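Local coordinates for protein methyltransferase (Pectobacterium atrosepticum SCRI1043, PDB 2P7I) that probably transfers a methyl group from S-adenosylmethionine to a substrate not yet identified, as a member of the Rossmann-like class of methyltransferases, at residues L123-N127 / D128-A132; N23-F26 / D27-P31; S162-T165 / E166-A170; Q231-P234 / D235-A238. One frame throughout, in Å; residues are numbered along the deposited sequence. Where two conformers were deposited one is given.

Contact 1 (L123-N127 / D128-A132)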
ATOM      1  N   LEU B 123      20.896  -3.310  20.684  1.00 25.42           N
ATOM      2  CA  LEU B 123      20.416  -1.975  20.377  1.00 24.21           C
ATOM      3  C   LEU B 123      20.546  -1.081  21.621  1.00 26.30           C
ATOM      4  O   LEU B 123      20.756   0.120  21.520  1.00 25.01           O
ATOM      5  CB  LEU B 123      18.975  -2.031  19.864  1.00 25.76           C
ATOM      6  CG  LEU B 123      18.782  -2.733  18.523  1.00 27.78           C
ATOM      7  CD1 LEU B 123      17.284  -2.895  18.261  1.00 25.53           C
ATOM      8  CD2 LEU B 123      19.498  -1.988  17.409  1.00 25.14           C
ATOM      9  N   LYS B 124      20.417  -1.687  22.794  1.00 21.87           N
ATOM     10  CA  LYS B 124      20.543  -0.975  24.064  1.00 24.78           C
ATOM     11  C   LYS B 124      22.002  -0.536  24.314  1.00 25.96           C
ATOM     12  O   LYS B 124      22.248   0.570  24.768  1.00 28.46           O
ATOM     13  CB  LYS B 124      19.978  -1.820  25.209  1.00 24.64           C
ATOM     14  CG  LYS B 124      19.988  -1.115  26.535  1.00 21.89           C
ATOM     15  CD  LYS B 124      19.432  -1.939  27.720  1.00 25.20           C
ATOM     16  CE  LYS B 124      19.343  -1.107  28.974  1.00 28.92           C
ATOM     17  NZ  LYS B 124      18.840  -1.961  30.087  1.00 26.98           N
ATOM     18  N   ARG B 125      22.972  -1.386  24.001  1.00 25.83           N
ATOM     19  CA  ARG B 125      24.365  -0.968  24.064  1.00 26.02           C
ATOM     20  C   ARG B 125      24.605   0.193  23.119  1.00 25.24           C
ATOM     21  O   ARG B 125      25.284   1.170  23.450  1.00 25.92           O
ATOM     22  CB  ARG B 125      25.302  -2.089  23.661  1.00 28.24           C
ATOM     23  CG  ARG B 125      25.460  -3.194  24.646  1.00 34.79           C
ATOM     24  CD  ARG B 125      26.879  -3.776  24.569  1.00 34.55           C
ATOM     25  NE  ARG B 125      27.827  -2.856  25.188  1.00 37.67           N
ATOM     26  CZ  ARG B 125      29.131  -3.080  25.293  1.00 40.41           C
ATOM     27  NH1 ARG B 125      29.666  -4.195  24.819  1.00 34.87           N
ATOM     28  NH2 ARG B 125      29.911  -2.175  25.864  1.00 38.64           N
ATOM     29  N   ILE B 126      24.019   0.110  21.932  1.00 25.49           N
ATOM     30  CA  ILE B 126      24.196   1.162  20.964  1.00 25.04           C
ATOM     31  C   ILE B 126      23.641   2.463  21.551  1.00 27.74           C
ATOM     32  O   ILE B 126      24.290   3.508  21.475  1.00 28.43           O
ATOM     33  CB  ILE B 126      23.510   0.842  19.643  1.00 29.24           C
ATOM     34  CG1 ILE B 126      24.228  -0.290  18.924  1.00 27.11           C
ATOM     35  CG2 ILE B 126      23.451   2.064  18.757  1.00 25.30           C
ATOM     36  CD1 ILE B 126      23.428  -0.779  17.648  1.00 25.32           C
ATOM     37  N   ASN B 127      22.459   2.401  22.164  1.00 26.08           N
ATOM     38  CA  ASN B 127      21.845   3.595  22.698  1.00 25.75           C
ATOM     39  C   ASN B 127      22.647   4.137  23.862  1.00 27.37           C
ATOM     40  O   ASN B 127      22.950   5.330  23.912  1.00 27.12           O
ATOM     41  CB  ASN B 127      20.424   3.303  23.182  1.00 23.24           C
ATOM     42  CG  ASN B 127      19.669   4.565  23.563  1.00 27.34           C
ATOM     43  OD1 ASN B 127      19.207   5.288  22.693  1.00 31.21           O
ATOM     44  ND2 ASN B 127      19.592   4.857  24.867  1.00 28.42           N
ATOM     45  N   ASP B 128      22.990   3.252  24.801  1.00 27.45           N
ATOM     46  CA  ASP B 128      23.510   3.666  26.086  1.00 27.91           C
ATOM     47  C   ASP B 128      25.013   3.884  26.131  1.00 27.44           C
ATOM     48  O   ASP B 128      25.507   4.706  26.900  1.00 26.58           O
ATOM     49  CB  ASP B 128      23.162   2.622  27.153  1.00 24.27           C
ATOM     50  CG  ASP B 128      21.685   2.544  27.460  1.00 28.08           C
ATOM     51  OD1 ASP B 128      20.879   3.258  26.854  1.00 35.51           O
ATOM     52  OD2 ASP B 128      21.342   1.743  28.329  1.00 30.13           O
ATOM     53  N   ASP B 129      25.753   3.101  25.359  1.00 26.25           N
ATOM     54  CA  ASP B 129      27.218   3.093  25.436  1.00 27.39           C
ATOM     55  C   ASP B 129      27.884   3.765  24.242  1.00 27.43           C
ATOM     56  O   ASP B 129      28.938   4.391  24.384  1.00 26.21           O
ATOM     57  CB  ASP B 129      27.689   1.661  25.494  1.00 25.78           C
ATOM     58  CG  ASP B 129      27.326   0.984  26.784  1.00 33.57           C
ATOM     59  OD1 ASP B 129      26.932   1.695  27.725  1.00 33.44           O
ATOM     60  OD2 ASP B 129      27.446  -0.256  26.843  1.00 34.09           O
ATOM     61  N   TRP B 130      27.284   3.651  23.067  1.00 27.82           N
ATOM     62  CA  TRP B 130      28.023   3.975  21.847  1.00 26.12           C
ATOM     63  C   TRP B 130      27.581   5.199  21.068  1.00 26.72           C
ATOM     64  O   TRP B 130      28.437   5.847  20.484  1.00 25.30           O
ATOM     65  CB  TRP B 130      28.098   2.749  20.934  1.00 28.12           C
ATOM     66  CG  TRP B 130      28.828   1.587  21.568  1.00 26.37           C
ATOM     67  CD1 TRP B 130      29.801   1.639  22.503  1.00 31.61           C
ATOM     68  CD2 TRP B 130      28.622   0.204  21.267  1.00 24.62           C
ATOM     69  NE1 TRP B 130      30.234   0.365  22.808  1.00 28.47           N
ATOM     70  CE2 TRP B 130      29.532  -0.531  22.046  1.00 28.30           C
ATOM     71  CE3 TRP B 130      27.796  -0.478  20.364  1.00 28.63           C
ATOM     72  CZ2 TRP B 130      29.594  -1.912  21.996  1.00 28.22           C
ATOM     73  CZ3 TRP B 130      27.870  -1.836  20.292  1.00 27.15           C
ATOM     74  CH2 TRP B 130      28.779  -2.548  21.101  1.00 26.01           C
ATOM     75  N   LEU B 131      26.295   5.551  21.060  1.00 26.15           N
ATOM     76  CA  LEU B 131      25.889   6.744  20.326  1.00 27.84           C
ATOM     77  C   LEU B 131      26.406   8.008  21.004  1.00 26.79           C
ATOM     78  O   LEU B 131      26.206   8.213  22.188  1.00 28.59           O
ATOM     79  CB  LEU B 131      24.366   6.864  20.192  1.00 26.31           C
ATOM     80  CG  LEU B 131      23.671   6.100  19.077  1.00 28.08           C
ATOM     81  CD1 LEU B 131      22.150   6.202  19.278  1.00 23.89           C
ATOM     82  CD2 LEU B 131      24.063   6.617  17.694  1.00 26.55           C
ATOM     83  N   ALA B 132      27.059   8.861  20.236  1.00 26.19           N
ATOM     84  CA  ALA B 132      27.386  10.183  20.716  1.00 25.80           C
ATOM     85  C   ALA B 132      26.113  10.996  20.900  1.00 29.43           C
ATOM     86  O   ALA B 132      25.056  10.654  20.389  1.00 29.49           O
ATOM     87  CB  ALA B 132      28.353  10.875  19.757  1.00 24.13           C
TER
HETATM   88  O   HOH W   1      25.489   6.672  24.198  1.00 43.02           O
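Arg125 and Trp130 meet at the C-terminal end of helix 119-130, one of the helices flanking the Rossmann-like sheet of this methyltransferase, where the last turn widens to pi type. From CB, which sits over one face of the indole, the Arg125 chain bends at chi2 and chi3. CG passes near Asp129 OD2, CD passes by CH2 of Trp130, and the guanidinium lies with Trp130 CZ2 over its centre, 3.5 Å from CZ; the two planes are inclined at 40°, well short of a parallel stack. At the guanidinium edge, NE (3.1 Å) and NH2 (3.3 Å) of Arg125 both grip Asp129 OD2 in a side-on salt bridge. OD2 offers NE its anti lone pair, and the carboxylate stands almost upright to the guanidinium, at 84°. NH1 turns to the carbonyl of Ala98, so the rotation of the group is fixed from several directions. On the inner side, Ile126 CG1 touches Trp130 CE3 at 3.9 Å, and both side chains pack on Leu49 and Ile107 of the sheet. The widened turn is marked by Leu131 N, which donates to Ile126 O at 2.9 Å as the chain leaves the helix. Asn127 OD1 accepts from Gly247 N, while its ND2 donates almost straight (172°) to Asp128 OD1 at 2.9 Å. One water closes the end, donating to Asn127 O and, at 2.6 Å, to Leu131 O.

Contact 2 (N23-F26 / D27-P31)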
ATOM      1  N   ASN B  23      26.202  -9.970  -7.938  1.00 59.99           N
ATOM      2  CA  ASN B  23      25.492 -10.374  -6.739  1.00 56.36           C
ATOM      3  C   ASN B  23      24.593  -9.194  -6.363  1.00 52.02           C
ATOM      4  O   ASN B  23      25.069  -8.075  -6.186  1.00 49.65           O
ATOM      5  CB  ASN B  23      26.462 -10.713  -5.602  1.00 56.55           C
ATOM      6  CG  ASN B  23      25.773 -10.805  -4.234  1.00 64.92           C
ATOM      7  OD1 ASN B  23      26.333 -10.390  -3.216  1.00 74.26           O
ATOM      8  ND2 ASN B  23      24.552 -11.339  -4.207  1.00 72.69           N
ATOM      9  N   PHE B  24      23.298  -9.461  -6.287  1.00 47.41           N
ATOM     10  CA  PHE B  24      22.308  -8.435  -6.044  1.00 44.94           C
ATOM     11  C   PHE B  24      22.618  -7.668  -4.756  1.00 44.48           C
ATOM     12  O   PHE B  24      22.565  -6.433  -4.735  1.00 41.14           O
ATOM     13  CB  PHE B  24      20.922  -9.078  -5.980  1.00 45.57           C
ATOM     14  CG  PHE B  24      19.813  -8.113  -5.723  1.00 38.23           C
ATOM     15  CD1 PHE B  24      19.384  -7.261  -6.724  1.00 44.57           C
ATOM     16  CD2 PHE B  24      19.179  -8.068  -4.500  1.00 34.17           C
ATOM     17  CE1 PHE B  24      18.334  -6.361  -6.479  1.00 39.93           C
ATOM     18  CE2 PHE B  24      18.124  -7.159  -4.257  1.00 42.38           C
ATOM     19  CZ  PHE B  24      17.728  -6.306  -5.229  1.00 33.28           C
ATOM     20  N   ASP B  25      22.967  -8.387  -3.694  1.00 43.80           N
ATOM     21  CA  ASP B  25      23.223  -7.737  -2.395  1.00 46.49           C
ATOM     22  C   ASP B  25      24.410  -6.772  -2.413  1.00 44.67           C
ATOM     23  O   ASP B  25      24.341  -5.649  -1.905  1.00 45.68           O
ATOM     24  CB  ASP B  25      23.440  -8.782  -1.317  1.00 48.48           C
ATOM     25  CG  ASP B  25      22.272  -9.736  -1.201  1.00 56.90           C
ATOM     26  OD1 ASP B  25      21.105  -9.273  -1.012  1.00 60.12           O
ATOM     27  OD2 ASP B  25      22.532 -10.957  -1.307  1.00 70.34           O
ATOM     28  N   PHE B  26      25.478  -7.210  -3.048  1.00 42.59           N
ATOM     29  CA  PHE B  26      26.711  -6.438  -3.080  0.70 42.49           C
ATOM     30  C   PHE B  26      26.689  -5.374  -4.178  1.00 40.63           C
ATOM     31  O   PHE B  26      27.147  -4.258  -3.962  1.00 40.49           O
ATOM     32  CB  PHE B  26      27.921  -7.373  -3.253  0.70 44.95           C
ATOM     33  CG  PHE B  26      28.318  -8.111  -1.991  0.70 45.84           C
ATOM     34  CD1 PHE B  26      27.379  -8.483  -1.032  0.70 56.90           C
ATOM     35  CD2 PHE B  26      29.632  -8.462  -1.785  0.70 55.61           C
ATOM     36  CE1 PHE B  26      27.751  -9.168   0.112  0.70 52.01           C
ATOM     37  CE2 PHE B  26      30.004  -9.149  -0.645  0.70 56.10           C
ATOM     38  CZ  PHE B  26      29.059  -9.496   0.305  0.70 54.67           C
ATOM     39  N   ASP B  27      26.143  -5.706  -5.340  1.00 37.91           N
ATOM     40  CA  ASP B  27      26.209  -4.817  -6.485  1.00 36.84           C
ATOM     41  C   ASP B  27      25.043  -3.865  -6.582  1.00 34.02           C
ATOM     42  O   ASP B  27      25.183  -2.785  -7.138  1.00 31.27           O
ATOM     43  CB  ASP B  27      26.319  -5.627  -7.776  1.00 37.77           C
ATOM     44  CG  ASP B  27      27.608  -6.428  -7.836  1.00 43.14           C
ATOM     45  OD1 ASP B  27      28.669  -5.814  -7.640  1.00 42.78           O
ATOM     46  OD2 ASP B  27      27.553  -7.655  -8.027  1.00 48.05           O
ATOM     47  N   VAL B  28      23.901  -4.247  -6.039  1.00 32.71           N
ATOM     48  CA  VAL B  28      22.711  -3.409  -6.151  1.00 29.95           C
ATOM     49  C   VAL B  28      22.361  -2.825  -4.780  1.00 28.01           C
ATOM     50  O   VAL B  28      22.258  -1.596  -4.616  1.00 30.54           O
ATOM     51  CB  VAL B  28      21.511  -4.162  -6.780  1.00 30.44           C
ATOM     52  CG1 VAL B  28      20.241  -3.329  -6.663  1.00 29.62           C
ATOM     53  CG2 VAL B  28      21.777  -4.512  -8.240  1.00 34.75           C
HETATM   54  N   MSE B  29      22.225  -3.676  -3.774  1.00 25.82           N
HETATM   55  CA  MSE B  29      21.737  -3.188  -2.502  1.00 27.42           C
HETATM   56  C   MSE B  29      22.727  -2.321  -1.719  1.00 28.56           C
HETATM   57  O   MSE B  29      22.315  -1.340  -1.084  1.00 31.45           O
HETATM   58  CB  MSE B  29      21.258  -4.356  -1.658  1.00 29.83           C
HETATM   59  CG  MSE B  29      20.002  -5.065  -2.142  1.00 23.90           C
HETATM   60 SE   MSE B  29      18.515  -3.885  -2.297  0.75 26.85          SE
HETATM   61  CE  MSE B  29      18.423  -3.491  -0.425  1.00 27.93           C
ATOM     62  N   HIS B  30      24.014  -2.690  -1.701  1.00 31.11           N
ATOM     63  CA  HIS B  30      25.012  -1.885  -0.976  1.00 28.55           C
ATOM     64  C   HIS B  30      25.045  -0.426  -1.449  1.00 30.34           C
ATOM     65  O   HIS B  30      24.969   0.480  -0.645  1.00 30.14           O
ATOM     66  CB  HIS B  30      26.397  -2.514  -1.027  1.00 29.63           C
ATOM     67  CG  HIS B  30      26.572  -3.689  -0.122  1.00 33.19           C
ATOM     68  ND1 HIS B  30      27.792  -4.299   0.070  1.00 34.04           N
ATOM     69  CD2 HIS B  30      25.691  -4.369   0.651  1.00 37.05           C
ATOM     70  CE1 HIS B  30      27.661  -5.293   0.924  1.00 36.97           C
ATOM     71  NE2 HIS B  30      26.398  -5.362   1.288  1.00 35.38           N
ATOM     72  N   PRO B  31      25.165  -0.190  -2.760  1.00 28.23           N
ATOM     73  CA  PRO B  31      25.125   1.213  -3.193  1.00 27.67           C
ATOM     74  C   PRO B  31      23.838   2.005  -2.874  1.00 27.98           C
ATOM     75  O   PRO B  31      23.923   3.171  -2.514  1.00 29.06           O
ATOM     76  CB  PRO B  31      25.404   1.132  -4.715  1.00 29.16           C
ATOM     77  CG  PRO B  31      25.253  -0.284  -5.088  1.00 31.42           C
ATOM     78  CD  PRO B  31      25.481  -1.115  -3.859  1.00 29.92           C
TER
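With CG of Phe24 trans to its own nitrogen (chi1 180°) and the Met29 chain folded at chi2 and chi3, ring and selenium are brought together in the first turns of helix 24-37. CG of the selenomethionine lies 3.5 Å from Phe24 CE2, and its SE reaches the ring obliquely, 4.6 Å from the centroid, as a Met-aromatic contact. Val28 CG1 meets the other ortho-meta side of the ring, 3.6 Å from Phe24 CE1. Trp209 stacks on Phe24 and Phe200 meets it edge-to-face, tying the helix start to helix 206-212 and strand 192-201. In one of two conformers of Phe26, and so less certainly, its ring lies beside His30 in an offset stack, centroids 4.8 Å apart and planes at 22°, His30 CE1 over the rim of its face. Phe26 CA also lies over a face of the imidazole as a CH-pi contact. Asn23 is the N-cap, though its OD1 accepts only weakly from Phe26 N. Asp27 OD2 takes the Asn23 amide N at 2.7 Å, nearly straight at 169°, and Asp27 N returns a bond to Asn23 O. Phe24 O accepts from both Val28 N and Met29 N, as in a pi-type turn. The acceptor side chain of Asp27, at the amino end, would probably be favoured by the helix dipole, while the aromatic and selenium contacts rest on dispersion and polarisability.

Contact 3 (S162-T165 / E166-A170)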
ATOM      1  N   SER B 162       7.163 -13.436   7.995  1.00 23.77           N
ATOM      2  CA  SER B 162       8.163 -13.307   9.031  1.00 24.83           C
ATOM      3  C   SER B 162       8.760 -14.636   9.428  1.00 25.12           C
ATOM      4  O   SER B 162       9.469 -14.710  10.415  1.00 29.14           O
ATOM      5  CB  SER B 162       7.561 -12.637  10.280  1.00 25.88           C
ATOM      6  OG  SER B 162       6.564 -13.454  10.862  1.00 28.00           O
ATOM      7  N   ALA B 163       8.438 -15.697   8.701  1.00 24.56           N
ATOM      8  CA  ALA B 163       9.057 -16.975   8.948  1.00 23.37           C
ATOM      9  C   ALA B 163      10.554 -16.838   8.756  1.00 24.93           C
ATOM     10  O   ALA B 163      11.041 -15.985   8.025  1.00 25.26           O
ATOM     11  CB  ALA B 163       8.506 -18.097   7.988  1.00 22.14           C
ATOM     12  N   VAL B 164      11.288 -17.717   9.421  1.00 24.36           N
ATOM     13  CA  VAL B 164      12.721 -17.890   9.137  1.00 24.90           C
ATOM     14  C   VAL B 164      12.835 -19.262   8.471  1.00 27.40           C
ATOM     15  O   VAL B 164      12.445 -20.274   9.066  1.00 29.08           O
ATOM     16  CB  VAL B 164      13.608 -17.860  10.434  1.00 26.07           C
ATOM     17  CG1 VAL B 164      15.075 -18.116  10.064  1.00 22.69           C
ATOM     18  CG2 VAL B 164      13.470 -16.552  11.198  1.00 23.55           C
ATOM     19  N   THR B 165      13.316 -19.308   7.234  1.00 25.05           N
ATOM     20  CA  THR B 165      13.398 -20.561   6.512  1.00 28.42           C
ATOM     21  C   THR B 165      14.598 -21.331   7.018  1.00 28.41           C
ATOM     22  O   THR B 165      15.406 -20.841   7.793  1.00 31.37           O
ATOM     23  CB  THR B 165      13.591 -20.430   4.971  1.00 29.53           C
ATOM     24  OG1 THR B 165      14.891 -19.922   4.682  1.00 32.89           O
ATOM     25  CG2 THR B 165      12.547 -19.502   4.329  1.00 29.43           C
ATOM     26  N   GLU B 166      14.687 -22.566   6.582  1.00 31.87           N
ATOM     27  CA  GLU B 166      15.806 -23.421   6.919  1.00 28.78           C
ATOM     28  C   GLU B 166      17.148 -22.911   6.417  1.00 30.17           C
ATOM     29  O   GLU B 166      18.119 -22.933   7.170  1.00 32.75           O
ATOM     30  CB  GLU B 166      15.553 -24.807   6.339  1.00 33.55           C
ATOM     31  CG  GLU B 166      14.413 -25.577   7.027  1.00 36.41           C
ATOM     32  CD  GLU B 166      14.868 -26.275   8.302  1.00 40.80           C
ATOM     33  OE1 GLU B 166      15.172 -25.554   9.278  1.00 49.83           O
ATOM     34  OE2 GLU B 166      14.945 -27.540   8.316  1.00 49.17           O
ATOM     35  N   ALA B 167      17.237 -22.524   5.148  1.00 27.45           N
ATOM     36  CA  ALA B 167      18.458 -21.916   4.625  1.00 29.94           C
ATOM     37  C   ALA B 167      18.840 -20.669   5.441  1.00 30.77           C
ATOM     38  O   ALA B 167      20.014 -20.497   5.828  1.00 32.62           O
ATOM     39  CB  ALA B 167      18.314 -21.549   3.136  1.00 29.80           C
ATOM     40  N   GLU B 168      17.843 -19.838   5.730  1.00 30.58           N
ATOM     41  CA  GLU B 168      18.054 -18.612   6.483  1.00 27.10           C
ATOM     42  C   GLU B 168      18.582 -18.923   7.854  1.00 27.25           C
ATOM     43  O   GLU B 168      19.574 -18.327   8.316  1.00 29.76           O
ATOM     44  CB  GLU B 168      16.758 -17.818   6.586  1.00 26.14           C
ATOM     45  CG  GLU B 168      16.464 -17.140   5.299  1.00 30.28           C
ATOM     46  CD  GLU B 168      15.027 -16.675   5.162  1.00 32.47           C
ATOM     47  OE1 GLU B 168      14.187 -16.885   6.078  1.00 29.37           O
ATOM     48  OE2 GLU B 168      14.749 -16.135   4.081  1.00 39.17           O
ATOM     49  N   PHE B 169      17.958 -19.879   8.509  1.00 25.99           N
ATOM     50  CA  PHE B 169      18.424 -20.212   9.839  1.00 28.11           C
ATOM     51  C   PHE B 169      19.875 -20.703   9.809  1.00 30.92           C
ATOM     52  O   PHE B 169      20.685 -20.375  10.700  1.00 31.39           O
ATOM     53  CB  PHE B 169      17.546 -21.261  10.467  1.00 28.29           C
ATOM     54  CG  PHE B 169      17.916 -21.556  11.879  1.00 29.14           C
ATOM     55  CD1 PHE B 169      18.889 -22.472  12.163  1.00 31.54           C
ATOM     56  CD2 PHE B 169      17.285 -20.906  12.925  1.00 36.53           C
ATOM     57  CE1 PHE B 169      19.231 -22.752  13.469  1.00 32.38           C
ATOM     58  CE2 PHE B 169      17.617 -21.174  14.233  1.00 33.04           C
ATOM     59  CZ  PHE B 169      18.593 -22.098  14.507  1.00 31.99           C
ATOM     60  N   ALA B 170      20.189 -21.464   8.771  1.00 31.03           N
ATOM     61  CA  ALA B 170      21.525 -22.026   8.590  1.00 31.52           C
ATOM     62  C   ALA B 170      22.535 -20.916   8.429  1.00 32.85           C
ATOM     63  O   ALA B 170      23.654 -21.010   8.889  1.00 32.70           O
ATOM     64  CB  ALA B 170      21.559 -22.948   7.339  1.00 32.23           C
TER
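A capping box starts helix 166-171: Thr165 is its N-cap, and Glu168, three residues on, returns the bond. Thr165 OG1 accepts from Glu168 N at 3.1 Å. In the reverse direction Thr165 N donates to Glu168 OE1 at 2.8 Å in a bond that is almost straight, at 177°. That donor comes from above the carboxylate plane, 42° out of it. The OG1 bond depends on the Thr165 torsion: chi1 of 69° tucks OG1 between the backbone N and the carbonyl carbon, facing the N-H of Glu168, while CG2 leans on the carboxylate, 3.5 Å from Glu168 OE1. Glu168 runs on extended beyond CG, and its aliphatic part passes alongside the threonine hydroxyl, CG to OG1 3.3 Å. Its other oxygen, OE2, forms a salt bridge with Arg149, so the carboxylate is held at both ends and ties the helix start to helix 147-154. The regular helix then takes over, Phe169 N donating to Thr165 O at 2.8 Å. Just before the cap, Val164 CG1 rests against Phe169 CB at 4.0 Å, an apolar contact between the residue before the N-cap and the fourth residue of the helix. The Phe169 ring turns off toward Arg174, where it makes a cation-pi contact. Reciprocal bonds between N-cap and N3, flanked by an apolar pair from the preceding residue to N4, are typical of a capping box with its hydrophobic staple.

Contact 4 (Q231-P234 / D235-A238)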
ATOM      1  N   GLN B 231      10.949   4.087  -1.842  1.00 27.31           N
ATOM      2  CA  GLN B 231      10.700   5.080  -0.794  1.00 26.46           C
ATOM      3  C   GLN B 231       9.222   5.363  -0.577  1.00 27.04           C
ATOM      4  O   GLN B 231       8.828   5.732   0.534  1.00 27.45           O
ATOM      5  CB  GLN B 231      11.438   6.381  -1.085  1.00 25.18           C
ATOM      6  CG  GLN B 231      12.942   6.195  -1.003  1.00 27.74           C
ATOM      7  CD  GLN B 231      13.721   7.458  -1.278  1.00 31.06           C
ATOM      8  OE1 GLN B 231      13.161   8.439  -1.744  1.00 25.79           O
ATOM      9  NE2 GLN B 231      15.045   7.404  -1.051  1.00 29.94           N
ATOM     10  N   GLN B 232       8.404   5.203  -1.617  1.00 24.97           N
ATOM     11  CA  GLN B 232       6.979   5.450  -1.503  1.00 25.12           C
ATOM     12  C   GLN B 232       6.212   4.235  -0.935  1.00 23.61           C
ATOM     13  O   GLN B 232       5.058   4.386  -0.558  1.00 26.76           O
ATOM     14  CB  GLN B 232       6.418   5.848  -2.891  1.00 27.83           C
ATOM     15  CG  GLN B 232       7.159   7.055  -3.459  1.00 30.29           C
ATOM     16  CD  GLN B 232       6.608   7.630  -4.760  1.00 32.28           C
ATOM     17  OE1 GLN B 232       5.602   7.161  -5.354  1.00 30.85           O
ATOM     18  NE2 GLN B 232       7.242   8.699  -5.192  1.00 26.03           N
ATOM     19  N   TYR B 233       6.860   3.064  -0.877  1.00 25.38           N
ATOM     20  CA  TYR B 233       6.214   1.853  -0.341  1.00 26.06           C
ATOM     21  C   TYR B 233       7.233   1.126   0.553  1.00 23.13           C
ATOM     22  O   TYR B 233       7.687   0.042   0.228  1.00 28.39           O
ATOM     23  CB  TYR B 233       5.723   0.933  -1.494  1.00 25.85           C
ATOM     24  CG  TYR B 233       4.637   1.536  -2.330  1.00 22.98           C
ATOM     25  CD1 TYR B 233       3.298   1.588  -1.892  1.00 25.70           C
ATOM     26  CD2 TYR B 233       4.959   2.152  -3.528  1.00 26.47           C
ATOM     27  CE1 TYR B 233       2.341   2.178  -2.657  1.00 23.50           C
ATOM     28  CE2 TYR B 233       4.008   2.730  -4.299  1.00 24.81           C
ATOM     29  CZ  TYR B 233       2.693   2.748  -3.876  1.00 31.89           C
ATOM     30  OH  TYR B 233       1.770   3.385  -4.653  1.00 29.30           O
ATOM     31  N   PRO B 234       7.631   1.771   1.666  1.00 26.02           N
ATOM     32  CA  PRO B 234       8.622   1.156   2.528  1.00 25.28           C
ATOM     33  C   PRO B 234       8.340  -0.293   2.887  1.00 25.72           C
ATOM     34  O   PRO B 234       9.256  -1.076   3.010  1.00 25.33           O
ATOM     35  CB  PRO B 234       8.572   2.060   3.760  1.00 26.11           C
ATOM     36  CG  PRO B 234       8.293   3.398   3.191  1.00 28.54           C
ATOM     37  CD  PRO B 234       7.239   3.077   2.179  1.00 23.30           C
ATOM     38  N   ASP B 235       7.075  -0.640   3.103  1.00 26.96           N
ATOM     39  CA  ASP B 235       6.705  -1.965   3.611  1.00 28.47           C
ATOM     40  C   ASP B 235       6.974  -3.059   2.583  1.00 27.59           C
ATOM     41  O   ASP B 235       7.011  -4.220   2.952  1.00 27.25           O
ATOM     42  CB  ASP B 235       5.243  -1.992   4.041  1.00 28.23           C
ATOM     43  CG  ASP B 235       4.865  -3.283   4.759  1.00 35.26           C
ATOM     44  OD1 ASP B 235       5.516  -3.646   5.754  1.00 31.34           O
ATOM     45  OD2 ASP B 235       3.886  -3.915   4.339  1.00 29.77           O
ATOM     46  N   LEU B 236       7.098  -2.690   1.306  1.00 26.82           N
ATOM     47  CA  LEU B 236       7.312  -3.628   0.213  1.00 27.17           C
ATOM     48  C   LEU B 236       8.760  -3.725  -0.303  1.00 27.52           C
ATOM     49  O   LEU B 236       9.009  -4.386  -1.288  1.00 27.20           O
ATOM     50  CB  LEU B 236       6.430  -3.222  -0.952  1.00 24.90           C
ATOM     51  CG  LEU B 236       4.939  -3.244  -0.676  1.00 25.55           C
ATOM     52  CD1 LEU B 236       4.119  -2.806  -1.956  1.00 25.84           C
ATOM     53  CD2 LEU B 236       4.490  -4.616  -0.145  1.00 27.00           C
ATOM     54  N   CYS B 237       9.697  -3.032   0.345  1.00 27.84           N
ATOM     55  CA  CYS B 237      11.070  -2.957  -0.136  1.00 26.78           C
ATOM     56  C   CYS B 237      11.869  -4.180   0.270  1.00 26.55           C
ATOM     57  O   CYS B 237      11.457  -4.925   1.165  1.00 26.96           O
ATOM     58  CB  CYS B 237      11.752  -1.677   0.409  1.00 26.03           C
ATOM     59  SG  CYS B 237      11.099  -0.182  -0.332  1.00 28.85           S
ATOM     60  N   ALA B 238      13.027  -4.350  -0.374  1.00 27.55           N
ATOM     61  CA  ALA B 238      13.988  -5.439  -0.087  1.00 26.32           C
ATOM     62  C   ALA B 238      14.425  -5.380   1.375  1.00 28.72           C
ATOM     63  O   ALA B 238      14.428  -6.399   2.085  1.00 27.20           O
ATOM     64  CB  ALA B 238      15.170  -5.311  -0.986  1.00 22.97           C
TER
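Tyr233 and Leu236 are joined through the backbone of a short 3-10 turn, in which Leu236 N donates to Tyr233 O at 3.0 Å with an N-H...O angle of 155°. The turn lies between helix 220-230 and strand 237-245, the antiparallel strand that sits between 135-142 and 192-201 in the mixed sheet of this Rossmann-like methyltransferase. Leu236 N stands above the plane of the Tyr233 carbonyl, consistent with the tight turn. The next step along repeats the pattern more weakly: Cys237 N donates to Pro234 O at 3.3 Å. Pro234, held at phi -49° by its ring, suits the opening of such a turn and has no N-H to offer. The Leu236 methyl CD1 meets the base of the Tyr233 side chain, 4.1 Å from Tyr233 CB, and the same methyl lies obliquely to the phenol ring. With chi1 -65°, Tyr233 carries its ring beside its own backbone N, leading the hydroxyl away from the turn to a weak hydrogen bond with Gln150 of a neighbouring subunit. Both Tyr233 and Leu236 also pack on Phe201, and Leu236 touches Leu236 of that same neighbouring subunit, so the turn contributes to the interface of the tetramer. Asp235 points away from the preceding residues, its OD1 taking a hydrogen bond from Asn145, while Asn143 ND2 bonds both Asp235 O and Cys237 O and ties the turn to the residue just after strand 135-142. Cys237 turns its CB back toward the turn, and its SG comes to 3.5 Å from Tyr233 O.

In the fold
From the N terminus, contact 2 starts helix 24-37, contact 1 ends helix 119-130, contact 3 starts helix 166-171 and contact 4 turns the chain into strand 237-245. Each lies within one continuous piece of chain, so they follow in series and none nests in or crosses another. Contacts 1 and 2 sit on opposite sides of the chain's centre, with centres 28 Å apart. Contact 1 packs against strands 46-49, 104-110 and 135-142. Contacts 2 and 4 touch, through Met29 CE and Ala238 CB at 3.8 Å, which joins the first helix to the last strand. Contact 3 stays at the surface, its nearest atoms about 10 Å from contact 4.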